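Local coordinates for putative D-glycero-D-manno-heptose 7-phosphate kinase (Campylobacter jejuni subsp. jejuni, PDB 4N3O), which catalyses the ATP-dependent phosphorylation of D-glycero-alpha-D-manno-heptose 7-phosphate at C-1, a step toward the GDP-heptose used in capsule polysaccharide synthesis, at residues Ser119-Ala131 and Glu140-Arg152. Numbering follows the deposited sequence. Where two conformers were deposited one is given.
Sequences SSTLVVGVIKAFA and EYEIAKLAYEIER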
loop_
_atom_site.group_PDB
_atom_site.type_symbol
_atom_site.label_atom_id
_atom_site.label_comp_id
_atom_site.label_asym_id
_atom_site.label_seq_id
_atom_site.Cartn_x
_atom_site.Cartn_y
_atom_site.Cartn_z
ATOM N N SER A 119 17.791 5.473 -5.996
ATOM C CA SER A 119 19.181 4.995 -5.847
ATOM C C SER A 119 19.593 4.717 -4.406
ATOM O O SER A 119 20.260 3.723 -4.116
ATOM C CB SER A 119 20.145 5.997 -6.452
ATOM O OG SER A 119 19.819 6.236 -7.808
ATOM N N SER A 120 19.211 5.610 -3.513
ATOM C CA SER A 120 19.535 5.468 -2.107
ATOM C C SER A 120 18.782 4.279 -1.545
ATOM O O SER A 120 19.330 3.519 -0.773
ATOM C CB SER A 120 19.110 6.723 -1.349
ATOM O OG SER A 120 19.651 7.867 -1.966
ATOM N N THR A 121 17.504 4.174 -1.910
ATOM C CA THR A 121 16.659 3.078 -1.505
ATOM C C THR A 121 17.260 1.716 -1.928
ATOM O O THR A 121 17.195 0.741 -1.183
ATOM C CB THR A 121 15.237 3.242 -2.118
ATOM O OG1 THR A 121 14.611 4.418 -1.592
ATOM C CG2 THR A 121 14.356 2.053 -1.803
ATOM N N LEU A 122 17.842 1.654 -3.119
ATOM C CA LEU A 122 18.446 0.405 -3.608
ATOM C C LEU A 122 19.695 0.030 -2.804
ATOM O O LEU A 122 19.844 -1.119 -2.349
ATOM C CB LEU A 122 18.797 0.536 -5.093
ATOM C CG LEU A 122 19.529 -0.629 -5.762
ATOM C CD1 LEU A 122 18.747 -1.920 -5.639
ATOM C CD2 LEU A 122 19.779 -0.304 -7.226
ATOM N N VAL A 123 20.583 1.005 -2.616
ATOM C CA VAL A 123 21.837 0.767 -1.885
ATOM C C VAL A 123 21.547 0.291 -0.457
ATOM O O VAL A 123 22.183 -0.640 0.048
ATOM C CB VAL A 123 22.738 2.022 -1.860
ATOM C CG1 VAL A 123 23.972 1.782 -0.985
ATOM C CG2 VAL A 123 23.147 2.443 -3.278
ATOM N N VAL A 124 20.580 0.930 0.192
ATOM C CA VAL A 124 20.177 0.545 1.554
ATOM C C VAL A 124 19.633 -0.889 1.607
ATOM O O VAL A 124 20.014 -1.663 2.465
ATOM C CB VAL A 124 19.167 1.554 2.137
ATOM C CG1 VAL A 124 18.471 1.001 3.367
ATOM C CG2 VAL A 124 19.885 2.856 2.467
ATOM N N GLY A 125 18.765 -1.254 0.680
ATOM C CA GLY A 125 18.226 -2.605 0.686
ATOM C C GLY A 125 19.288 -3.680 0.532
ATOM O O GLY A 125 19.232 -4.711 1.184
ATOM N N VAL A 126 20.273 -3.428 -0.321
ATOM C CA VAL A 126 21.338 -4.397 -0.573
ATOM C C VAL A 126 22.288 -4.513 0.635
ATOM O O VAL A 126 22.588 -5.625 1.119
ATOM C CB VAL A 126 22.089 -3.996 -1.838
ATOM C CG1 VAL A 126 23.272 -4.903 -2.072
ATOM C CG2 VAL A 126 21.130 -4.019 -3.025
ATOM N N ILE A 127 22.740 -3.366 1.134
ATOM C CA ILE A 127 23.602 -3.340 2.298
ATOM C C ILE A 127 22.933 -4.115 3.418
ATOM O O ILE A 127 23.566 -4.925 4.078
ATOM C CB ILE A 127 23.886 -1.891 2.752
ATOM C CG1 ILE A 127 24.825 -1.207 1.747
ATOM C CG2 ILE A 127 24.547 -1.887 4.115
ATOM C CD1 ILE A 127 24.966 0.293 1.916
ATOM N N LYS A 128 21.637 -3.875 3.618
ATOM C CA LYS A 128 20.867 -4.549 4.682
ATOM C C LYS A 128 20.813 -6.049 4.481
ATOM O O LYS A 128 20.798 -6.808 5.434
ATOM C CB LYS A 128 19.452 -3.983 4.733
ATOM C CG LYS A 128 18.576 -4.558 5.821
ATOM C CD LYS A 128 19.052 -4.234 7.229
ATOM C CE LYS A 128 18.117 -4.881 8.222
ATOM N NZ LYS A 128 18.540 -4.630 9.611
ATOM N N ALA A 129 20.785 -6.475 3.231
ATOM C CA ALA A 129 20.771 -7.891 2.931
ATOM C C ALA A 129 22.083 -8.541 3.400
ATOM O O ALA A 129 22.075 -9.599 4.021
ATOM C CB ALA A 129 20.576 -8.098 1.444
ATOM N N PHE A 130 23.205 -7.890 3.105
ATOM C CA PHE A 130 24.521 -8.391 3.525
ATOM C C PHE A 130 24.675 -8.374 5.041
ATOM O O PHE A 130 25.212 -9.304 5.625
ATOM C CB PHE A 130 25.655 -7.563 2.887
ATOM C CG PHE A 130 25.918 -7.898 1.453
ATOM C CD1 PHE A 130 26.565 -9.080 1.125
ATOM C CD2 PHE A 130 25.557 -7.036 0.444
ATOM C CE1 PHE A 130 26.809 -9.408 -0.189
ATOM C CE2 PHE A 130 25.808 -7.351 -0.875
ATOM C CZ PHE A 130 26.435 -8.539 -1.195
ATOM N N ALA A 131 24.212 -7.300 5.672
ATOM C CA ALA A 131 24.300 -7.161 7.118
ATOM C C ALA A 131 23.555 -8.276 7.867
ATOM O O ALA A 131 24.071 -8.828 8.837
ATOM C CB ALA A 131 23.775 -5.796 7.540
ATOM N N GLU A 140 20.695 0.851 12.212
ATOM C CA GLU A 140 20.070 1.503 11.083
ATOM C C GLU A 140 20.838 2.768 10.646
ATOM O O GLU A 140 21.036 2.980 9.456
ATOM C CB GLU A 140 18.601 1.791 11.404
ATOM C CG GLU A 140 17.813 0.579 11.940
ATOM C CD GLU A 140 17.607 -0.576 10.946
ATOM O OE1 GLU A 140 16.561 -1.271 11.059
ATOM O OE2 GLU A 140 18.459 -0.801 10.057
ATOM N N TYR A 141 21.278 3.599 11.589
ATOM C CA TYR A 141 22.052 4.810 11.242
ATOM C C TYR A 141 23.364 4.470 10.510
ATOM O O TYR A 141 23.724 5.118 9.526
ATOM C CB TYR A 141 22.346 5.652 12.482
ATOM C CG TYR A 141 23.410 6.696 12.252
ATOM C CD1 TYR A 141 23.141 7.853 11.526
ATOM C CD2 TYR A 141 24.686 6.526 12.766
ATOM C CE1 TYR A 141 24.123 8.808 11.315
ATOM C CE2 TYR A 141 25.673 7.472 12.564
ATOM C CZ TYR A 141 25.392 8.610 11.839
ATOM O OH TYR A 141 26.392 9.544 11.651
ATOM N N GLU A 142 24.048 3.436 10.995
ATOM C CA GLU A 142 25.299 2.968 10.404
ATOM C C GLU A 142 25.048 2.464 8.991
ATOM O O GLU A 142 25.901 2.593 8.131
ATOM C CB GLU A 142 25.945 1.898 11.302
ATOM C CG GLU A 142 26.446 2.485 12.629
ATOM C CD GLU A 142 26.464 1.500 13.796
ATOM O OE1 GLU A 142 26.343 0.273 13.578
ATOM O OE2 GLU A 142 26.588 1.969 14.955
ATOM N N ILE A 143 23.861 1.927 8.733
ATOM C CA ILE A 143 23.551 1.477 7.378
ATOM C C ILE A 143 23.294 2.669 6.465
ATOM O O ILE A 143 23.718 2.676 5.311
ATOM C CB ILE A 143 22.382 0.479 7.354
ATOM C CG1 ILE A 143 22.867 -0.874 7.875
ATOM C CG2 ILE A 143 21.819 0.330 5.948
ATOM C CD1 ILE A 143 21.759 -1.911 8.009
ATOM N N ALA A 144 22.626 3.689 6.983
ATOM C CA ALA A 144 22.379 4.892 6.191
ATOM C C ALA A 144 23.699 5.609 5.885
ATOM O O ALA A 144 23.864 6.112 4.768
ATOM C CB ALA A 144 21.423 5.828 6.909
ATOM N N LYS A 145 24.633 5.664 6.854
ATOM C CA LYS A 145 25.922 6.307 6.576
ATOM C C LYS A 145 26.642 5.570 5.474
ATOM O O LYS A 145 27.040 6.153 4.461
ATOM C CB LYS A 145 26.861 6.394 7.793
ATOM C CG LYS A 145 26.620 7.594 8.695
ATOM C CD LYS A 145 27.913 8.149 9.316
ATOM C CE LYS A 145 28.574 7.273 10.380
ATOM N NZ LYS A 145 29.187 6.016 9.874
ATOM N N LEU A 146 26.803 4.274 5.671
ATOM C CA LEU A 146 27.489 3.464 4.701
ATOM C C LEU A 146 26.856 3.716 3.322
ATOM O O LEU A 146 27.553 4.010 2.361
ATOM C CB LEU A 146 27.448 2.008 5.136
ATOM C CG LEU A 146 28.406 1.052 4.457
ATOM C CD1 LEU A 146 29.846 1.517 4.636
ATOM C CD2 LEU A 146 28.217 -0.338 5.043
ATOM N N ALA A 147 25.532 3.662 3.243
ATOM C CA ALA A 147 24.833 3.922 1.978
ATOM C C ALA A 147 25.194 5.296 1.368
ATOM O O ALA A 147 25.394 5.430 0.152
ATOM C CB ALA A 147 23.335 3.839 2.189
ATOM N N TYR A 148 25.265 6.314 2.215
ATOM C CA TYR A 148 25.580 7.661 1.760
ATOM C C TYR A 148 27.010 7.771 1.237
ATOM O O TYR A 148 27.245 8.401 0.208
ATOM C CB TYR A 148 25.341 8.664 2.896
ATOM C CG TYR A 148 25.778 10.074 2.589
ATOM C CD1 TYR A 148 25.041 10.875 1.716
ATOM C CD2 TYR A 148 26.909 10.613 3.185
ATOM C CE1 TYR A 148 25.431 12.176 1.435
ATOM C CE2 TYR A 148 27.313 11.913 2.908
ATOM C CZ TYR A 148 26.573 12.692 2.033
ATOM O OH TYR A 148 26.971 13.985 1.752
ATOM N N GLU A 149 27.956 7.147 1.939
ATOM C CA GLU A 149 29.370 7.199 1.559
ATOM C C GLU A 149 29.583 6.571 0.201
ATOM O O GLU A 149 30.283 7.119 -0.670
ATOM C CB GLU A 149 30.223 6.483 2.603
ATOM C CG GLU A 149 30.149 7.141 3.982
ATOM C CD GLU A 149 31.048 6.491 5.024
ATOM O OE1 GLU A 149 31.664 5.442 4.711
ATOM O OE2 GLU A 149 31.146 7.032 6.159
ATOM N N ILE A 150 28.970 5.413 0.022
ATOM C CA ILE A 150 29.078 4.679 -1.221
ATOM C C ILE A 150 28.448 5.489 -2.342
ATOM O O ILE A 150 29.010 5.578 -3.435
ATOM C CB ILE A 150 28.426 3.275 -1.090
ATOM C CG1 ILE A 150 29.287 2.391 -0.171
ATOM C CG2 ILE A 150 28.278 2.601 -2.444
ATOM C CD1 ILE A 150 28.639 1.075 0.206
ATOM N N GLU A 151 27.315 6.128 -2.058
ATOM C CA GLU A 151 26.612 6.881 -3.094
ATOM C C GLU A 151 27.287 8.206 -3.501
ATOM O O GLU A 151 27.231 8.568 -4.679
ATOM C CB GLU A 151 25.133 7.098 -2.729
ATOM C CG GLU A 151 24.292 7.584 -3.907
ATOM C CD GLU A 151 22.799 7.637 -3.617
ATOM O OE1 GLU A 151 22.378 7.299 -2.486
ATOM O OE2 GLU A 151 22.035 8.009 -4.534
ATOM N N ARG A 152 27.911 8.922 -2.562
ATOM C CA ARG A 152 28.578 10.180 -2.927
ATOM C C ARG A 152 29.906 9.904 -3.631
ATOM O O ARG A 152 30.235 10.564 -4.616
ATOM C CB ARG A 152 28.825 11.092 -1.714
ATOM C CG ARG A 152 29.891 10.602 -0.746
ATOM C CD ARG A 152 30.160 11.624 0.351
ATOM N NE ARG A 152 31.079 11.108 1.361
ATOM C CZ ARG A 152 31.470 11.788 2.429
ATOM N NH1 ARG A 152 32.307 11.236 3.299
ATOM N NH2 ARG A 152 31.026 13.022 2.625
#
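The helical segments 119-131 and 140-152 cross with axes 9.1 Å apart at closest approach and N-to-C directions 124° apart; they come closest at V124 and A147, whose CA atoms are 5.8 Å apart. The small A147 is consistent with this: its CB meets V124 CG2 at 3.6 Å and also V123 CG1. I127 is a knob in a hole formed by I143, L146, A147 and I150. Its CG1 branch lies anti to the carbonyl carbon (chi1 -72°) and carries CD1 to 3.6 Å from A147 CA and on to I150 CD1. Its CG2 branch meets I143 CG2 and L146 CD2. K128 crosses I143 at about a right angle, with CD 3.7 Å from I143 CD1. Beyond it, K128 NZ makes a long 3.9 Å salt bridge to E140 OE2. At the other end, S120 OG donates a 2.8 Å hydrogen bond to the syn lone pair of E151 OE1. Q164 NE2 adds a weak bond to this oxygen. E151 OE2 lies 3.4 Å from S119 CB; both residues probably bind magnesium, and S119 also ATP. S120 touches D163, the probable proton acceptor. The helix pair places these probable metal ligands together, as expected for a GHMP kinase active site.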